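Local coordinates for reticulocyte binding protein (PDB 3FAX), which probably hydrolyses alpha-1,6-glucosidic linkages in branched alpha-glucans as a pullulanase-like member of the alpha-amylase family, at residues 46-51 / 125-130; 454-459 / 481-486; 515-520 / 564-569. One frame throughout, in Å; residues are numbered along the deposited sequence.

Contact 1: 46-51 / 125-130; sequences TDLTSI and KDQLYA
Leu-48 and Gln-127 carry most of this small surface contact, where the tight turn joining strands 40-47 and 50-55 meets the end of helix 122-129. Gln-127 reaches out nearly fully extended, CG lying anti to the backbone N (chi1 -177°), and brings its amide to the turn. The amide oxygen OE1 rests 3.4 Å from Leu-48 CD1, while NE2 comes 3.9 Å from Asp-47 CB; both approaches are van der Waals contacts. Leu-48 CD1 also meets Leu-128 CD2 at 3.9 Å, an apolar touch between two branch ends. With chi1 near -91° and chi2 near 26°, the Leu-48 side chain sits off the staggered positions, in a place where it also touches a crystal neighbour.

The turn is held from within. It is a type I turn from Asp-47 to Ser-50, and Asp-47 OD1 accepts both Thr-49 N at 3.2 Å, forming an Asx turn, and Ser-50 OG at 3.1 Å. Thr-46 and Asp-47 both face Ser-50 in a classic beta bulge. On the helix, the carboxylate of Asp-126 is hydrogen-bonded to Tyr-408 OH and Ala-432 N, and Leu-128 packs against Pro-102. No hydrogen bond crosses between the two segments, and their mutual burial is slight, so this chemistry implies a weak, non-directional contact between elements that are each secured by other bonds.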
loop_
_atom_site.group_PDB
_atom_site.type_symbol
_atom_site.label_atom_id
_atom_site.label_comp_id
_atom_site.label_asym_id
_atom_site.label_seq_id
_atom_site.Cartn_x
_atom_site.Cartn_y
_atom_site.Cartn_z
ATOM N N THR A 46 0.572 -8.747 -34.340
ATOM C CA THR A 46 -0.495 -8.140 -33.542
ATOM C C THR A 46 -1.793 -8.954 -33.538
ATOM O O THR A 46 -2.544 -8.908 -32.569
ATOM C CB THR A 46 -0.789 -6.721 -34.038
ATOM O OG1 THR A 46 -1.131 -6.758 -35.432
ATOM C CG2 THR A 46 0.441 -5.819 -33.816
ATOM N N ASP A 47 -2.067 -9.680 -34.618
ATOM C CA ASP A 47 -3.135 -10.689 -34.608
ATOM C C ASP A 47 -2.869 -11.785 -35.652
ATOM O O ASP A 47 -1.806 -11.801 -36.280
ATOM C CB ASP A 47 -4.538 -10.056 -34.744
ATOM C CG ASP A 47 -4.687 -9.204 -35.983
ATOM O OD1 ASP A 47 -4.773 -9.759 -37.094
ATOM O OD2 ASP A 47 -4.743 -7.969 -35.847
ATOM N N LEU A 48 -3.822 -12.706 -35.805
ATOM C CA LEU A 48 -3.677 -13.856 -36.707
ATOM C C LEU A 48 -3.183 -13.501 -38.112
ATOM O O LEU A 48 -2.488 -14.297 -38.742
ATOM C CB LEU A 48 -5.005 -14.620 -36.812
ATOM C CG LEU A 48 -5.252 -15.770 -35.820
ATOM C CD1 LEU A 48 -4.477 -15.594 -34.524
ATOM C CD2 LEU A 48 -6.739 -15.934 -35.545
ATOM N N THR A 49 -3.541 -12.316 -38.602
ATOM C CA THR A 49 -3.226 -11.946 -39.979
ATOM C C THR A 49 -2.562 -10.577 -40.101
ATOM O O THR A 49 -2.640 -9.949 -41.151
ATOM C CB THR A 49 -4.505 -11.997 -40.863
ATOM O OG1 THR A 49 -5.442 -11.007 -40.422
ATOM C CG2 THR A 49 -5.147 -13.377 -40.789
ATOM N N SER A 50 -1.896 -10.131 -39.037
ATOM C CA SER A 50 -1.297 -8.793 -39.008
ATOM C C SER A 50 0.066 -8.780 -38.337
ATOM O O SER A 50 0.187 -9.134 -37.165
ATOM C CB SER A 50 -2.211 -7.822 -38.275
ATOM O OG SER A 50 -3.438 -7.711 -38.952
ATOM N N ILE A 51 1.076 -8.371 -39.099
ATOM C CA ILE A 51 2.420 -8.131 -38.589
ATOM C C ILE A 51 2.752 -6.661 -38.786
ATOM O O ILE A 51 2.525 -6.096 -39.854
ATOM C CB ILE A 51 3.466 -8.965 -39.338
ATOM C CG1 ILE A 51 3.393 -10.427 -38.897
ATOM C CG2 ILE A 51 4.886 -8.398 -39.125
ATOM C CD1 ILE A 51 4.074 -11.383 -39.865
ATOM N N LYS A 125 -0.383 -12.198 -27.357
ATOM C CA LYS A 125 -0.121 -13.274 -26.399
ATOM C C LYS A 125 -1.349 -13.570 -25.542
ATOM O O LYS A 125 -1.632 -14.731 -25.264
ATOM C CB LYS A 125 1.070 -12.942 -25.496
ATOM C CG LYS A 125 2.407 -12.965 -26.204
ATOM C CD LYS A 125 3.551 -12.713 -25.240
ATOM C CE LYS A 125 4.917 -12.917 -25.902
ATOM N NZ LYS A 125 6.045 -12.710 -24.939
ATOM N N ASP A 126 -2.076 -12.534 -25.129
ATOM C CA ASP A 126 -3.350 -12.736 -24.429
ATOM C C ASP A 126 -4.366 -13.465 -25.307
ATOM O O ASP A 126 -5.017 -14.409 -24.853
ATOM C CB ASP A 126 -3.937 -11.407 -23.930
ATOM C CG ASP A 126 -3.234 -10.887 -22.676
ATOM O OD1 ASP A 126 -2.424 -11.636 -22.093
ATOM O OD2 ASP A 126 -3.495 -9.731 -22.263
ATOM N N GLN A 127 -4.479 -13.044 -26.565
ATOM C CA GLN A 127 -5.398 -13.676 -27.502
ATOM C C GLN A 127 -5.131 -15.169 -27.616
ATOM O O GLN A 127 -6.068 -15.966 -27.635
ATOM C CB GLN A 127 -5.300 -13.020 -28.885
ATOM C CG GLN A 127 -6.282 -13.575 -29.929
ATOM C CD GLN A 127 -6.029 -13.045 -31.332
ATOM O OE1 GLN A 127 -6.324 -13.717 -32.318
ATOM N NE2 GLN A 127 -5.475 -11.840 -31.427
ATOM N N LEU A 128 -3.857 -15.548 -27.684
ATOM C CA LEU A 128 -3.482 -16.946 -27.927
ATOM C C LEU A 128 -3.296 -17.755 -26.652
ATOM O O LEU A 128 -3.538 -18.962 -26.653
ATOM C CB LEU A 128 -2.182 -17.026 -28.737
ATOM C CG LEU A 128 -2.098 -16.237 -30.041
ATOM C CD1 LEU A 128 -0.726 -16.436 -30.662
ATOM C CD2 LEU A 128 -3.203 -16.636 -31.005
ATOM N N TYR A 129 -2.856 -17.104 -25.574
ATOM C CA TYR A 129 -2.397 -17.819 -24.376
ATOM C C TYR A 129 -3.076 -17.437 -23.060
ATOM O O TYR A 129 -2.786 -18.051 -22.047
ATOM C CB TYR A 129 -0.880 -17.651 -24.218
ATOM C CG TYR A 129 -0.105 -17.932 -25.487
ATOM C CD1 TYR A 129 -0.176 -19.180 -26.105
ATOM C CD2 TYR A 129 0.702 -16.957 -26.066
ATOM C CE1 TYR A 129 0.531 -19.449 -27.276
ATOM C CE2 TYR A 129 1.415 -17.214 -27.238
ATOM C CZ TYR A 129 1.324 -18.465 -27.837
ATOM O OH TYR A 129 2.024 -18.728 -28.990
ATOM N N ALA A 130 -3.965 -16.449 -23.051
ATOM C CA ALA A 130 -4.646 -16.081 -21.805
ATOM C C ALA A 130 -5.369 -17.300 -21.241
ATOM O O ALA A 130 -6.241 -17.884 -21.899
ATOM C CB ALA A 130 -5.622 -14.939 -22.020
#

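Contact 2: 454-459 / 481-486; sequences FRFDMM and MIMIGE
Glu-486 OE1 is gripped by two groups of 454-459: Met-458 N donates to it over 3.1 Å in an almost straight bond (172°), and Arg-455 NH2 forms a longer salt bridge at 3.5 Å. The carboxylate lies just past the C-terminal ends of parallel strands 453-456 and 482-485, neighbours in a (beta/alpha)8 barrel and linked by helix 464-477 in a beta-alpha-beta crossover. Its other oxygen, OE2, bonds Trp-488.

Arg-455 extends the network. Its chain bends at chi2 (-97°), and the guanidinium sets NH1 3.0 Å from Asp-457 OD1, which lies in the guanidinium plane and accepts through its anti lone pair. Asp-389 gives NH1 a second carboxylate, and Glu-486 CG lies over one guanidinium face. Asp-457 OD1 and Glu-486 OE1 come within 3.1 Å of each other without a hydrogen bond between them, the arginine reaching both. In the alpha-amylase family this end of the barrel holds the active site, consistent with the bound glucose that touches Met-458.

Deeper in the barrel wall, regular backbone bonds join the strands, among them Phe-456 N to Ile-484 O at 2.9 Å. On the helix-facing side, Met-481 SD meets the edge of the Phe-454 ring and Met-483 SD that of Phe-456. Gly-485, lacking a side chain, receives the Met-459 methyl, whose CE lies 3.4 Å from Gly-485 CA.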
loop_
_atom_site.group_PDB
_atom_site.type_symbol
_atom_site.label_atom_id
_atom_site.label_comp_id
_atom_site.label_asym_id
_atom_site.label_seq_id
_atom_site.Cartn_x
_atom_site.Cartn_y
_atom_site.Cartn_z
ATOM N N PHE A 454 -7.647 -4.092 1.885
ATOM C CA PHE A 454 -6.328 -3.922 1.285
ATOM C C PHE A 454 -6.009 -2.446 1.045
ATOM O O PHE A 454 -6.888 -1.632 0.730
ATOM C CB PHE A 454 -6.225 -4.676 -0.038
ATOM C CG PHE A 454 -6.419 -6.159 0.091
ATOM C CD1 PHE A 454 -5.330 -7.004 0.275
ATOM C CD2 PHE A 454 -7.692 -6.712 0.029
ATOM C CE1 PHE A 454 -5.506 -8.377 0.408
ATOM C CE2 PHE A 454 -7.877 -8.074 0.153
ATOM C CZ PHE A 454 -6.779 -8.914 0.343
ATOM N N ARG A 455 -4.737 -2.120 1.209
ATOM C CA ARG A 455 -4.226 -0.798 0.959
ATOM C C ARG A 455 -3.248 -0.961 -0.196
ATOM O O ARG A 455 -2.240 -1.647 -0.047
ATOM C CB ARG A 455 -3.532 -0.265 2.217
ATOM C CG ARG A 455 -2.812 1.068 2.056
ATOM C CD ARG A 455 -1.296 0.876 1.785
ATOM N NE ARG A 455 -0.568 2.142 1.803
ATOM C CZ ARG A 455 0.602 2.376 1.194
ATOM N NH1 ARG A 455 1.232 1.435 0.492
ATOM N NH2 ARG A 455 1.151 3.580 1.285
ATOM N N PHE A 456 -3.570 -0.372 -1.344
ATOM C CA PHE A 456 -2.703 -0.450 -2.541
ATOM C C PHE A 456 -1.616 0.615 -2.554
ATOM O O PHE A 456 -1.907 1.812 -2.598
ATOM C CB PHE A 456 -3.521 -0.301 -3.820
ATOM C CG PHE A 456 -4.359 -1.490 -4.135
ATOM C CD1 PHE A 456 -3.862 -2.510 -4.931
ATOM C CD2 PHE A 456 -5.640 -1.612 -3.621
ATOM C CE1 PHE A 456 -4.642 -3.622 -5.226
ATOM C CE2 PHE A 456 -6.427 -2.719 -3.907
ATOM C CZ PHE A 456 -5.932 -3.724 -4.705
ATOM N N ASP A 457 -0.368 0.171 -2.544
ATOM C CA ASP A 457 0.767 1.069 -2.726
ATOM C C ASP A 457 0.741 1.623 -4.152
ATOM O O ASP A 457 0.423 0.895 -5.090
ATOM C CB ASP A 457 2.077 0.314 -2.463
ATOM C CG ASP A 457 3.305 1.234 -2.431
ATOM O OD1 ASP A 457 3.447 2.017 -1.462
ATOM O OD2 ASP A 457 4.130 1.156 -3.370
ATOM N N MET A 458 1.066 2.909 -4.297
ATOM C CA MET A 458 1.109 3.596 -5.591
ATOM C C MET A 458 -0.004 3.098 -6.479
ATOM O O MET A 458 0.246 2.555 -7.541
ATOM C CB MET A 458 2.448 3.378 -6.310
ATOM C CG MET A 458 3.685 3.820 -5.561
ATOM S SD MET A 458 3.879 5.599 -5.341
ATOM C CE MET A 458 5.568 5.618 -4.736
ATOM N N MET A 459 -1.243 3.265 -6.036
ATOM C CA MET A 459 -2.363 2.700 -6.769
ATOM C C MET A 459 -2.500 3.329 -8.158
ATOM O O MET A 459 -2.955 2.684 -9.104
ATOM C CB MET A 459 -3.645 2.873 -5.986
ATOM C CG MET A 459 -4.744 1.963 -6.442
ATOM S SD MET A 459 -6.250 2.445 -5.647
ATOM C CE MET A 459 -6.351 1.302 -4.313
ATOM N N MET A 481 -15.926 -6.002 2.362
ATOM C CA MET A 481 -14.583 -5.698 1.882
ATOM C C MET A 481 -14.402 -4.187 1.819
ATOM O O MET A 481 -15.301 -3.465 1.384
ATOM C CB MET A 481 -14.337 -6.329 0.509
ATOM C CG MET A 481 -13.003 -5.959 -0.157
ATOM S SD MET A 481 -11.527 -6.310 0.819
ATOM C CE MET A 481 -11.768 -8.024 1.257
ATOM N N ILE A 482 -13.245 -3.729 2.293
ATOM C CA ILE A 482 -12.853 -2.331 2.227
ATOM C C ILE A 482 -11.496 -2.199 1.560
ATOM O O ILE A 482 -10.575 -2.935 1.875
ATOM C CB ILE A 482 -12.839 -1.698 3.639
ATOM C CG1 ILE A 482 -14.199 -1.069 3.909
ATOM C CG2 ILE A 482 -11.753 -0.646 3.783
ATOM C CD1 ILE A 482 -14.788 -0.390 2.679
ATOM N N MET A 483 -11.380 -1.270 0.624
ATOM C CA MET A 483 -10.118 -1.065 -0.081
ATOM C C MET A 483 -9.747 0.404 -0.107
ATOM O O MET A 483 -10.571 1.257 -0.411
ATOM C CB MET A 483 -10.205 -1.618 -1.509
ATOM C CG MET A 483 -10.273 -3.134 -1.571
ATOM S SD MET A 483 -9.875 -3.822 -3.187
ATOM C CE MET A 483 -9.673 -5.555 -2.781
ATOM N N ILE A 484 -8.501 0.699 0.225
ATOM C CA ILE A 484 -7.969 2.048 0.028
ATOM C C ILE A 484 -6.690 1.953 -0.800
ATOM O O ILE A 484 -6.231 0.854 -1.101
ATOM C CB ILE A 484 -7.738 2.784 1.369
ATOM C CG1 ILE A 484 -6.615 2.123 2.169
ATOM C CG2 ILE A 484 -9.047 2.832 2.187
ATOM C CD1 ILE A 484 -6.430 2.702 3.561
ATOM N N GLY A 485 -6.133 3.098 -1.193
ATOM C CA GLY A 485 -4.847 3.109 -1.890
ATOM C C GLY A 485 -4.281 4.496 -2.093
ATOM O O GLY A 485 -4.993 5.489 -1.983
ATOM N N GLU A 486 -2.987 4.557 -2.383
ATOM C CA GLU A 486 -2.341 5.818 -2.735
ATOM C C GLU A 486 -2.712 6.171 -4.174
ATOM O O GLU A 486 -2.214 5.537 -5.102
ATOM C CB GLU A 486 -0.825 5.687 -2.656
ATOM C CG GLU A 486 -0.237 5.437 -1.301
ATOM C CD GLU A 486 1.287 5.569 -1.333
ATOM O OE1 GLU A 486 1.970 4.681 -1.909
ATOM O OE2 GLU A 486 1.798 6.576 -0.794
#

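Contact 3: 515-520 / 564-569; sequences VFSDDI and GDVVQY. With CA (calcium ion), chain F; GLC (alpha-D-glucopyranose), chain B.
Phe-516 sets its ring edge over the face of Tyr-569, with CD1 above the middle of the tyrosine ring and 3.8 Å from Tyr-569 CG. The pair is edge-to-face, the planes inclined at 56°, and it lies at the C-terminal ends of parallel strands 513-517 and 566-568, adjacent staves of the (beta/alpha)8 barrel. The tyrosine comes into position because its CG stands between the backbone N and carbonyl carbon (chi1 87°), which swings the ring back across the neighbouring strand. Ser-517 O approaches the rim of the same ring, 3.4 Å from Tyr-569 CE1, and the phenol OH is hydrogen-bonded to Arg-521 NH1, which also hydrogen-bonds the glucose. The aromatic group is thus bounded on a face, along an edge and at its hydroxyl. Val-567 CG1 fills in beside Phe-516, whose ring also makes an edge-to-face pair with Phe-616 of strand 614-618, the neighbour of 566-568.

Three backbone bonds knit the strands, Val-515 N to Asp-565 O and Val-567 N to Val-515 O both at 2.8 Å, then Ser-517 N to Val-567 O at 2.9 Å.

The two ends of the contact serve different ligands. Before strand 566-568, Asp-565 binds a calcium ion through OD2 at 2.4 Å and, more loosely, OD1; Asp-561, Asp-511 and the carbonyls of Met-507 and Thr-510 complete the site. Where strand 513-517 gives way to helix 518-525, Ser-517 is at the N-cap position. Gln-504 and Asn-557 hold Asp-518 OD1, while Asp-518 OD2 accepts a 2.7 Å hydrogen bond from O2 of the bound glucose.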
loop_
_atom_site.group_PDB
_atom_site.type_symbol
_atom_site.label_atom_id
_atom_site.label_comp_id
_atom_site.label_asym_id
_atom_site.label_seq_id
_atom_site.Cartn_x
_atom_site.Cartn_y
_atom_site.Cartn_z
ATOM N N VAL A 515 -9.124 6.903 -1.505
ATOM C CA VAL A 515 -7.734 7.355 -1.653
ATOM C C VAL A 515 -7.285 8.348 -0.596
ATOM O O VAL A 515 -8.052 9.196 -0.143
ATOM C CB VAL A 515 -7.448 7.948 -3.051
ATOM C CG1 VAL A 515 -7.665 6.887 -4.129
ATOM C CG2 VAL A 515 -8.281 9.204 -3.299
ATOM N N PHE A 516 -6.016 8.227 -0.218
ATOM C CA PHE A 516 -5.387 9.159 0.706
ATOM C C PHE A 516 -5.531 10.590 0.215
ATOM O O PHE A 516 -5.331 10.881 -0.967
ATOM C CB PHE A 516 -3.908 8.824 0.895
ATOM C CG PHE A 516 -3.664 7.591 1.725
ATOM C CD1 PHE A 516 -3.726 7.653 3.114
ATOM C CD2 PHE A 516 -3.359 6.383 1.121
ATOM C CE1 PHE A 516 -3.491 6.525 3.895
ATOM C CE2 PHE A 516 -3.123 5.250 1.882
ATOM C CZ PHE A 516 -3.195 5.315 3.278
ATOM N N SER A 517 -5.892 11.464 1.150
ATOM C CA SER A 517 -6.060 12.884 0.899
ATOM C C SER A 517 -4.796 13.625 1.306
ATOM O O SER A 517 -4.609 13.947 2.473
ATOM C CB SER A 517 -7.263 13.419 1.686
ATOM O OG SER A 517 -7.581 14.737 1.311
ATOM N N ASP A 518 -3.922 13.885 0.337
ATOM C CA ASP A 518 -2.735 14.703 0.585
ATOM C C ASP A 518 -3.091 16.183 0.795
ATOM O O ASP A 518 -2.303 16.936 1.367
ATOM C CB ASP A 518 -1.675 14.531 -0.527
ATOM C CG ASP A 518 -2.225 14.744 -1.938
ATOM O OD1 ASP A 518 -3.417 14.457 -2.194
ATOM O OD2 ASP A 518 -1.443 15.176 -2.805
ATOM N N ASP A 519 -4.280 16.594 0.352
ATOM C CA ASP A 519 -4.717 17.987 0.520
ATOM C C ASP A 519 -4.938 18.321 1.992
ATOM O O ASP A 519 -4.460 19.353 2.478
ATOM C CB ASP A 519 -6.002 18.276 -0.271
ATOM C CG ASP A 519 -6.179 19.752 -0.563
ATOM O OD1 ASP A 519 -5.271 20.322 -1.209
ATOM O OD2 ASP A 519 -7.211 20.345 -0.160
ATOM N N ILE A 520 -5.666 17.455 2.699
ATOM C CA ILE A 520 -5.907 17.664 4.131
ATOM C C ILE A 520 -4.584 17.530 4.897
ATOM O O ILE A 520 -4.298 18.332 5.782
ATOM C CB ILE A 520 -7.016 16.725 4.692
ATOM C CG1 ILE A 520 -7.470 17.186 6.082
ATOM C CG2 ILE A 520 -6.551 15.293 4.749
ATOM C CD1 ILE A 520 -8.749 16.522 6.554
ATOM N N GLY A 564 -16.735 8.436 1.370
ATOM C CA GLY A 564 -15.960 7.199 1.304
ATOM C C GLY A 564 -14.805 7.176 0.313
ATOM O O GLY A 564 -13.961 6.281 0.367
ATOM N N ASP A 565 -14.763 8.143 -0.598
ATOM C CA ASP A 565 -13.633 8.275 -1.523
ATOM C C ASP A 565 -12.365 8.785 -0.850
ATOM O O ASP A 565 -11.280 8.681 -1.424
ATOM C CB ASP A 565 -13.967 9.244 -2.658
ATOM C CG ASP A 565 -15.104 8.770 -3.520
ATOM O OD1 ASP A 565 -15.337 7.541 -3.602
ATOM O OD2 ASP A 565 -15.759 9.634 -4.140
ATOM N N VAL A 566 -12.499 9.357 0.346
ATOM C CA VAL A 566 -11.398 10.085 0.971
ATOM C C VAL A 566 -10.909 9.372 2.225
ATOM O O VAL A 566 -11.671 9.128 3.159
ATOM C CB VAL A 566 -11.811 11.548 1.281
ATOM C CG1 VAL A 566 -10.734 12.279 2.077
ATOM C CG2 VAL A 566 -12.106 12.291 -0.022
ATOM N N VAL A 567 -9.632 9.013 2.208
ATOM C CA VAL A 567 -8.936 8.554 3.390
ATOM C C VAL A 567 -8.240 9.773 3.992
ATOM O O VAL A 567 -7.328 10.357 3.383
ATOM C CB VAL A 567 -7.911 7.453 3.042
ATOM C CG1 VAL A 567 -7.244 6.930 4.312
ATOM C CG2 VAL A 567 -8.596 6.326 2.259
ATOM N N GLN A 568 -8.693 10.171 5.178
ATOM C CA GLN A 568 -8.196 11.385 5.813
ATOM C C GLN A 568 -6.972 11.027 6.642
ATOM O O GLN A 568 -7.034 10.118 7.470
ATOM C CB GLN A 568 -9.270 12.017 6.701
ATOM C CG GLN A 568 -10.627 12.259 6.021
ATOM C CD GLN A 568 -10.735 13.589 5.267
ATOM O OE1 GLN A 568 -11.823 14.159 5.166
ATOM N NE2 GLN A 568 -9.621 14.075 4.732
ATOM N N TYR A 569 -5.861 11.731 6.415
ATOM C CA TYR A 569 -4.641 11.484 7.178
ATOM C C TYR A 569 -3.692 12.686 7.268
ATOM O O TYR A 569 -3.750 13.618 6.457
ATOM C CB TYR A 569 -3.907 10.254 6.623
ATOM C CG TYR A 569 -2.941 10.493 5.466
ATOM C CD1 TYR A 569 -3.302 11.241 4.357
ATOM C CD2 TYR A 569 -1.679 9.921 5.475
ATOM C CE1 TYR A 569 -2.421 11.432 3.301
ATOM C CE2 TYR A 569 -0.802 10.101 4.437
ATOM C CZ TYR A 569 -1.174 10.852 3.350
ATOM O OH TYR A 569 -0.279 11.023 2.324
HETATM CA CA CA F . -16.882 8.332 -5.874
HETATM C C1 GLC B . 2.050 13.997 -4.729
HETATM C C2 GLC B . 1.648 13.616 -3.307
HETATM C C3 GLC B . 2.818 13.000 -2.566
HETATM C C4 GLC B . 3.394 11.858 -3.381
HETATM C C5 GLC B . 3.780 12.358 -4.765
HETATM C C6 GLC B . 4.382 11.221 -5.588
HETATM O O2 GLC B . 1.224 14.748 -2.587
HETATM O O3 GLC B . 2.398 12.521 -1.311
HETATM O O4 GLC B . 4.539 11.388 -2.712
HETATM O O5 GLC B . 2.629 12.887 -5.396
HETATM O O6 GLC B . 4.320 11.520 -6.960
#

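In the fold
The three contacts follow one another along the chain, each closing before the next opens. Contact 1 stands apart in the N-terminal region, where the sheet containing strands 40-47 and 50-55 meets helix 122-129; its centre lies about 33 Å from that of contact 2 and 41 Å from that of contact 3. Contacts 2 and 3 belong to one eight-stranded parallel barrel, their centres about 12 Å apart. They join directly: Gly-485 packs on Val-515 and Phe-516 of the neighbouring strand, and Ile-484 reaches one strand further, to Val-567. Together they build four successive staves beneath the bound sugars, whereas contact 1 lies far from that site.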